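Local atomic coordinates of conserved exported protein (Bacteroides fragilis, PDB entry 3CLW), a protein that is of unknown function but probably hydrolyses O-glycosidic bonds in carbohydrates. Residues A24-R29 against L126-S131; W68-G73 against W112-A117. All coordinates share one frame; numbering follows the deposited sequence.

Overall arrangement
The two contacts lie about 8 Å apart, centre to centre, in the (beta/alpha)8 barrel to which the family belongs. Interaction 1 joins the end of strand 6-25 and the residues just after it to strand 125-128 across the inside of the barrel; interaction 2 packs helix 108-119 against the outer side of strand 68-71, which stands between those two strands. Interaction 2 is nested within the chain loop closed by interaction 1, and helix 108-119 leads directly into strand 125-128. Strands 68-71 and 125-128 are parallel neighbours, with probable backbone hydrogen bonds from V70 N to L126 O and from I72 N to F128 O. Thus the first part of the barrel wall is packed on both its inner and outer sides.

Interaction 1. Residues A24-R29 against L126-S131; sequences ASDAWR and LFFTNS
The phenyl ring of F128 meets S25, D26 and A27 by van der Waals packing, and no hydrogen bond links the two segments directly. S25 approaches most closely, its OG lying 3.3 Å from F128 CZ and nearly as close to CE1, at an oblique angle to the ring. The hydroxyl gets there because OG stands opposite the backbone N (chi1 -177°). The methyl of A27 arrives at the ring's edge, near its plane, with CB 4.2 Å from F128 CZ. F128 itself has chi1 near 76°, which places CG between its own N and carbonyl carbon and sends the ring out from the strand toward S25 and A27.

These residues lie at, or just beyond, the ends of the first and third parallel strands of the TIM barrel, so F128 reaches across the barrel interior in front of the intervening strand 68-71. R69 of that strand makes a cation-pi contact with the same ring, and N71 ND2 donates to F128 O.

Among the polar groups, D26 makes the more distant approach, its OD1 4.4 Å from F128 CE1. The carboxylate is instead gripped by two bonds from other parts of the barrel: OD1 accepts from N71 N and OD2 from Q110 NE2.

Beyond A27 the chain reverses in a classic gamma turn centred on W28, closed by R29 N to A27 O at 2.7 Å. A27 CB lies 4.2 Å above one face of the W28 indole, offset toward the rim, and the indole also packs edge-to-face with W357.

Interaction 2. Residues W68-G73 against W112-A117; sequences WRVNIG and WFMKAA
In the second beta-alpha-beta unit of the TIM barrel, W68 and V70 on strand 68-71 face F113 and M114 on helix 108-119, part of the helical layer wrapped round the barrel. The strand turns these two side chains outward, whereas R69, on its other side, pairs with E231 in a salt bridge inside the barrel.

W68 reaches the helix because its CG lies opposite the backbone N (chi1 -177°), extending the indole from the strand. Its pyrrole side comes to the base of F113, NE1 being 4.0 Å from CB, and its six-membered ring comes to the phenyl, CZ2 being 4.2 Å from CD2. The two side chains pass at a slant. The helix itself adds a further aromatic neighbour: W112 CZ3 stands 4.0 Å above the centre of the F113 ring.

The second pair is aliphatic. V70 presents CG2 to the M114 chain at about a right angle, 4.0 Å from CG and 4.2 Å from SD, while a bend at chi3 (67°) turns the terminal methyl aside from the extended part of the methionine.

Helices 30-36 and 39-50 close over the aromatic pair, C30 touching both W68 and F113, and I45 touching F113. At the end of the strand the link becomes polar: Q107, just before helix 108-119, and Q110 in its first turn both donate to N71 O, and Q107 OE1 accepts from G73 N.

Between the two segments there is no hydrogen bond, and all four touching side chains are buried, consistent with hydrophobic burial and shape joining strand and helix here, the directional bonds coming from Q107 and Q110 at the start of the helix.

Interaction 1. Residues A24-R29 against L126-S131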
loop_
_atom_site.group_PDB
_atom_site.type_symbol
_atom_site.label_atom_id
_atom_site.label_comp_id
_atom_site.label_asym_id
_atom_site.label_seq_id
_atom_site.Cartn_x
_atom_site.Cartn_y
_atom_site.Cartn_z
ATOM N N ALA A 24 4.095 -0.355 -2.805
ATOM C CA ALA A 24 4.813 -0.121 -1.560
ATOM C C ALA A 24 5.380 1.284 -1.624
ATOM O O ALA A 24 5.233 1.969 -2.628
ATOM C CB ALA A 24 5.933 -1.162 -1.349
ATOM N N SER A 25 6.069 1.690 -0.569
ATOM C CA SER A 25 6.465 3.067 -0.395
ATOM C C SER A 25 8.000 3.214 -0.381
ATOM O O SER A 25 8.713 2.350 0.133
ATOM C CB SER A 25 5.824 3.549 0.920
ATOM O OG SER A 25 6.083 4.899 1.149
ATOM N N ASP A 26 8.489 4.307 -0.956
ATOM C CA ASP A 26 9.915 4.653 -0.952
ATOM C C ASP A 26 10.413 5.392 0.313
ATOM O O ASP A 26 11.550 5.865 0.365
ATOM C CB ASP A 26 10.219 5.483 -2.197
ATOM C CG ASP A 26 9.880 6.961 -2.039
ATOM O OD1 ASP A 26 9.219 7.360 -1.055
ATOM O OD2 ASP A 26 10.318 7.737 -2.921
ATOM N N ALA A 27 9.549 5.524 1.313
ATOM C CA ALA A 27 9.765 6.546 2.362
ATOM C C ALA A 27 11.043 6.283 3.172
ATOM O O ALA A 27 11.367 5.108 3.484
ATOM C CB ALA A 27 8.583 6.617 3.265
ATOM N N TRP A 28 11.761 7.371 3.480
ATOM C CA TRP A 28 12.863 7.371 4.443
ATOM C C TRP A 28 14.147 6.719 3.945
ATOM O O TRP A 28 15.153 7.400 3.821
ATOM C CB TRP A 28 12.451 6.768 5.776
ATOM C CG TRP A 28 11.304 7.463 6.431
ATOM C CD1 TRP A 28 10.809 8.730 6.165
ATOM C CD2 TRP A 28 10.481 6.924 7.477
ATOM N NE1 TRP A 28 9.730 8.991 6.997
ATOM C CE2 TRP A 28 9.519 7.901 7.807
ATOM C CE3 TRP A 28 10.492 5.716 8.189
ATOM C CZ2 TRP A 28 8.565 7.697 8.796
ATOM C CZ3 TRP A 28 9.538 5.530 9.211
ATOM C CH2 TRP A 28 8.598 6.509 9.491
ATOM N N ARG A 29 14.078 5.433 3.599
ATOM C CA ARG A 29 15.269 4.616 3.345
ATOM C C ARG A 29 15.784 4.575 1.916
ATOM O O ARG A 29 16.996 4.518 1.692
ATOM C CB ARG A 29 15.069 3.220 3.972
ATOM C CG ARG A 29 14.742 3.420 5.452
ATOM C CD ARG A 29 14.607 2.179 6.244
ATOM N NE ARG A 29 13.243 1.693 6.324
ATOM C CZ ARG A 29 12.375 1.927 7.302
ATOM N NH1 ARG A 29 12.640 2.723 8.321
ATOM N NH2 ARG A 29 11.202 1.345 7.230
ATOM N N LEU A 126 2.537 7.151 -7.550
ATOM C CA LEU A 126 1.732 8.003 -6.667
ATOM C C LEU A 126 2.715 8.848 -5.887
ATOM O O LEU A 126 3.713 8.311 -5.352
ATOM C CB LEU A 126 0.839 7.177 -5.730
ATOM C CG LEU A 126 -0.084 7.895 -4.716
ATOM C CD1 LEU A 126 -1.307 7.031 -4.337
ATOM C CD2 LEU A 126 0.639 8.338 -3.463
ATOM N N PHE A 127 2.463 10.158 -5.854
ATOM C CA PHE A 127 3.229 11.126 -5.045
ATOM C C PHE A 127 2.464 11.452 -3.770
ATOM O O PHE A 127 1.282 11.841 -3.836
ATOM C CB PHE A 127 3.407 12.421 -5.839
ATOM C CG PHE A 127 4.540 12.385 -6.818
ATOM C CD1 PHE A 127 4.997 13.558 -7.396
ATOM C CD2 PHE A 127 5.173 11.167 -7.148
ATOM C CE1 PHE A 127 6.065 13.516 -8.290
ATOM C CE2 PHE A 127 6.262 11.129 -8.028
ATOM C CZ PHE A 127 6.710 12.302 -8.593
ATOM N N PHE A 128 3.115 11.297 -2.624
ATOM C CA PHE A 128 2.462 11.560 -1.339
ATOM C C PHE A 128 3.323 12.450 -0.450
ATOM O O PHE A 128 4.548 12.396 -0.529
ATOM C CB PHE A 128 1.998 10.271 -0.596
ATOM C CG PHE A 128 3.112 9.494 0.084
ATOM C CD1 PHE A 128 3.897 8.592 -0.626
ATOM C CD2 PHE A 128 3.368 9.668 1.441
ATOM C CE1 PHE A 128 4.934 7.846 0.019
ATOM C CE2 PHE A 128 4.408 8.972 2.070
ATOM C CZ PHE A 128 5.185 8.044 1.350
ATOM N N THR A 129 2.651 13.271 0.365
ATOM C CA THR A 129 3.275 14.135 1.345
ATOM C C THR A 129 2.765 13.826 2.755
ATOM O O THR A 129 1.572 13.467 2.967
ATOM C CB THR A 129 3.009 15.636 1.083
ATOM O OG1 THR A 129 1.629 15.825 0.694
ATOM C CG2 THR A 129 3.924 16.172 0.023
ATOM N N ASN A 130 3.713 13.975 3.688
ATOM C CA ASN A 130 3.537 13.886 5.110
ATOM C C ASN A 130 3.458 15.263 5.760
ATOM O O ASN A 130 3.030 15.404 6.904
ATOM C CB ASN A 130 4.704 13.133 5.717
ATOM C CG ASN A 130 4.575 11.670 5.530
ATOM O OD1 ASN A 130 3.451 11.136 5.463
ATOM N ND2 ASN A 130 5.711 10.991 5.419
ATOM N N SER A 131 3.870 16.275 5.023
ATOM C CA SER A 131 3.724 17.643 5.485
ATOM C C SER A 131 3.850 18.525 4.267
ATOM O O SER A 131 4.438 18.114 3.239
ATOM C CB SER A 131 4.808 17.992 6.542
ATOM O OG SER A 131 4.978 19.397 6.730
#

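Interaction 2. Residues W68-G73 against W112-A117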
loop_
_atom_site.group_PDB
_atom_site.type_symbol
_atom_site.label_atom_id
_atom_site.label_comp_id
_atom_site.label_asym_id
_atom_site.label_seq_id
_atom_site.Cartn_x
_atom_site.Cartn_y
_atom_site.Cartn_z
ATOM N N TRP A 68 4.072 2.463 -7.328
ATOM C CA TRP A 68 5.177 2.797 -6.389
ATOM C C TRP A 68 4.846 4.130 -5.738
ATOM O O TRP A 68 4.511 5.090 -6.445
ATOM C CB TRP A 68 6.521 2.887 -7.123
ATOM C CG TRP A 68 7.779 3.163 -6.263
ATOM C CD1 TRP A 68 8.666 4.213 -6.403
ATOM C CD2 TRP A 68 8.296 2.347 -5.209
ATOM N NE1 TRP A 68 9.698 4.098 -5.508
ATOM C CE2 TRP A 68 9.501 2.956 -4.758
ATOM C CE3 TRP A 68 7.854 1.161 -4.588
ATOM C CZ2 TRP A 68 10.258 2.429 -3.686
ATOM C CZ3 TRP A 68 8.616 0.626 -3.526
ATOM C CH2 TRP A 68 9.807 1.269 -3.088
ATOM N N ARG A 69 4.881 4.176 -4.406
ATOM C CA ARG A 69 4.521 5.411 -3.718
ATOM C C ARG A 69 5.786 6.229 -3.377
ATOM O O ARG A 69 6.663 5.760 -2.642
ATOM C CB ARG A 69 3.686 5.142 -2.465
ATOM C CG ARG A 69 2.335 4.439 -2.707
ATOM C CD ARG A 69 1.647 4.035 -1.385
ATOM N NE ARG A 69 1.477 5.180 -0.483
ATOM C CZ ARG A 69 0.367 5.920 -0.378
ATOM N NH1 ARG A 69 -0.736 5.646 -1.089
ATOM N NH2 ARG A 69 0.360 6.936 0.469
ATOM N N VAL A 70 5.860 7.443 -3.927
ATOM C CA VAL A 70 6.991 8.342 -3.739
ATOM C C VAL A 70 6.671 9.464 -2.716
ATOM O O VAL A 70 5.705 10.224 -2.883
ATOM C CB VAL A 70 7.438 8.923 -5.111
ATOM C CG1 VAL A 70 8.564 9.975 -4.954
ATOM C CG2 VAL A 70 7.865 7.792 -6.013
ATOM N N ASN A 71 7.481 9.540 -1.665
ATOM C CA ASN A 71 7.362 10.576 -0.644
ATOM C C ASN A 71 7.999 11.880 -1.119
ATOM O O ASN A 71 9.227 12.040 -1.107
ATOM C CB ASN A 71 8.036 10.122 0.676
ATOM C CG ASN A 71 7.790 11.102 1.844
ATOM O OD1 ASN A 71 8.586 11.180 2.764
ATOM N ND2 ASN A 71 6.711 11.848 1.792
ATOM N N ILE A 72 7.144 12.812 -1.530
ATOM C CA ILE A 72 7.574 14.143 -1.878
ATOM C C ILE A 72 7.918 14.847 -0.566
ATOM O O ILE A 72 7.074 14.986 0.334
ATOM C CB ILE A 72 6.483 14.885 -2.683
ATOM C CG1 ILE A 72 6.199 14.138 -4.009
ATOM C CG2 ILE A 72 6.881 16.317 -2.935
ATOM C CD1 ILE A 72 7.413 13.952 -4.935
ATOM N N GLY A 73 9.182 15.242 -0.449
ATOM C CA GLY A 73 9.692 15.850 0.768
ATOM C C GLY A 73 9.178 17.249 1.095
ATOM O O GLY A 73 8.790 18.016 0.219
ATOM N N TRP A 112 16.367 7.753 -8.404
ATOM C CA TRP A 112 16.999 6.516 -8.877
ATOM C C TRP A 112 15.978 5.361 -8.880
ATOM O O TRP A 112 15.894 4.632 -9.841
ATOM C CB TRP A 112 18.264 6.127 -8.045
ATOM C CG TRP A 112 18.911 4.942 -8.656
ATOM C CD1 TRP A 112 19.847 4.945 -9.673
ATOM C CD2 TRP A 112 18.615 3.568 -8.388
ATOM N NE1 TRP A 112 20.153 3.650 -10.036
ATOM C CE2 TRP A 112 19.413 2.788 -9.264
ATOM C CE3 TRP A 112 17.750 2.914 -7.494
ATOM C CZ2 TRP A 112 19.386 1.383 -9.255
ATOM C CZ3 TRP A 112 17.740 1.534 -7.475
ATOM C CH2 TRP A 112 18.533 0.783 -8.380
ATOM N N PHE A 113 15.259 5.181 -7.771
ATOM C CA PHE A 113 14.205 4.158 -7.657
ATOM C C PHE A 113 13.095 4.287 -8.693
ATOM O O PHE A 113 12.655 3.288 -9.266
ATOM C CB PHE A 113 13.622 4.087 -6.241
ATOM C CG PHE A 113 14.342 3.150 -5.382
ATOM C CD1 PHE A 113 15.433 3.580 -4.622
ATOM C CD2 PHE A 113 14.000 1.816 -5.385
ATOM C CE1 PHE A 113 16.162 2.685 -3.871
ATOM C CE2 PHE A 113 14.708 0.918 -4.630
ATOM C CZ PHE A 113 15.798 1.352 -3.871
ATOM N N MET A 114 12.650 5.513 -8.951
ATOM C CA MET A 114 11.698 5.759 -10.076
ATOM C C MET A 114 12.266 5.242 -11.391
ATOM O O MET A 114 11.593 4.517 -12.120
ATOM C CB MET A 114 11.322 7.241 -10.172
ATOM C CG MET A 114 10.569 7.789 -8.926
ATOM S SD MET A 114 10.191 9.567 -8.963
ATOM C CE MET A 114 9.017 9.595 -10.309
ATOM N N LYS A 115 13.505 5.619 -11.695
ATOM C CA LYS A 115 14.156 5.196 -12.924
ATOM C C LYS A 115 14.316 3.672 -13.012
ATOM O O LYS A 115 14.092 3.097 -14.052
ATOM C CB LYS A 115 15.492 5.931 -13.157
ATOM N N ALA A 116 14.645 3.033 -11.898
ATOM C CA ALA A 116 14.826 1.576 -11.838
ATOM C C ALA A 116 13.520 0.822 -12.050
ATOM O O ALA A 116 13.507 -0.230 -12.693
ATOM C CB ALA A 116 15.435 1.174 -10.516
ATOM N N ALA A 117 12.449 1.331 -11.455
ATOM C CA ALA A 117 11.098 0.811 -11.668
ATOM C C ALA A 117 10.703 0.886 -13.142
ATOM O O ALA A 117 10.291 -0.116 -13.727
ATOM C CB ALA A 117 10.083 1.586 -10.803
#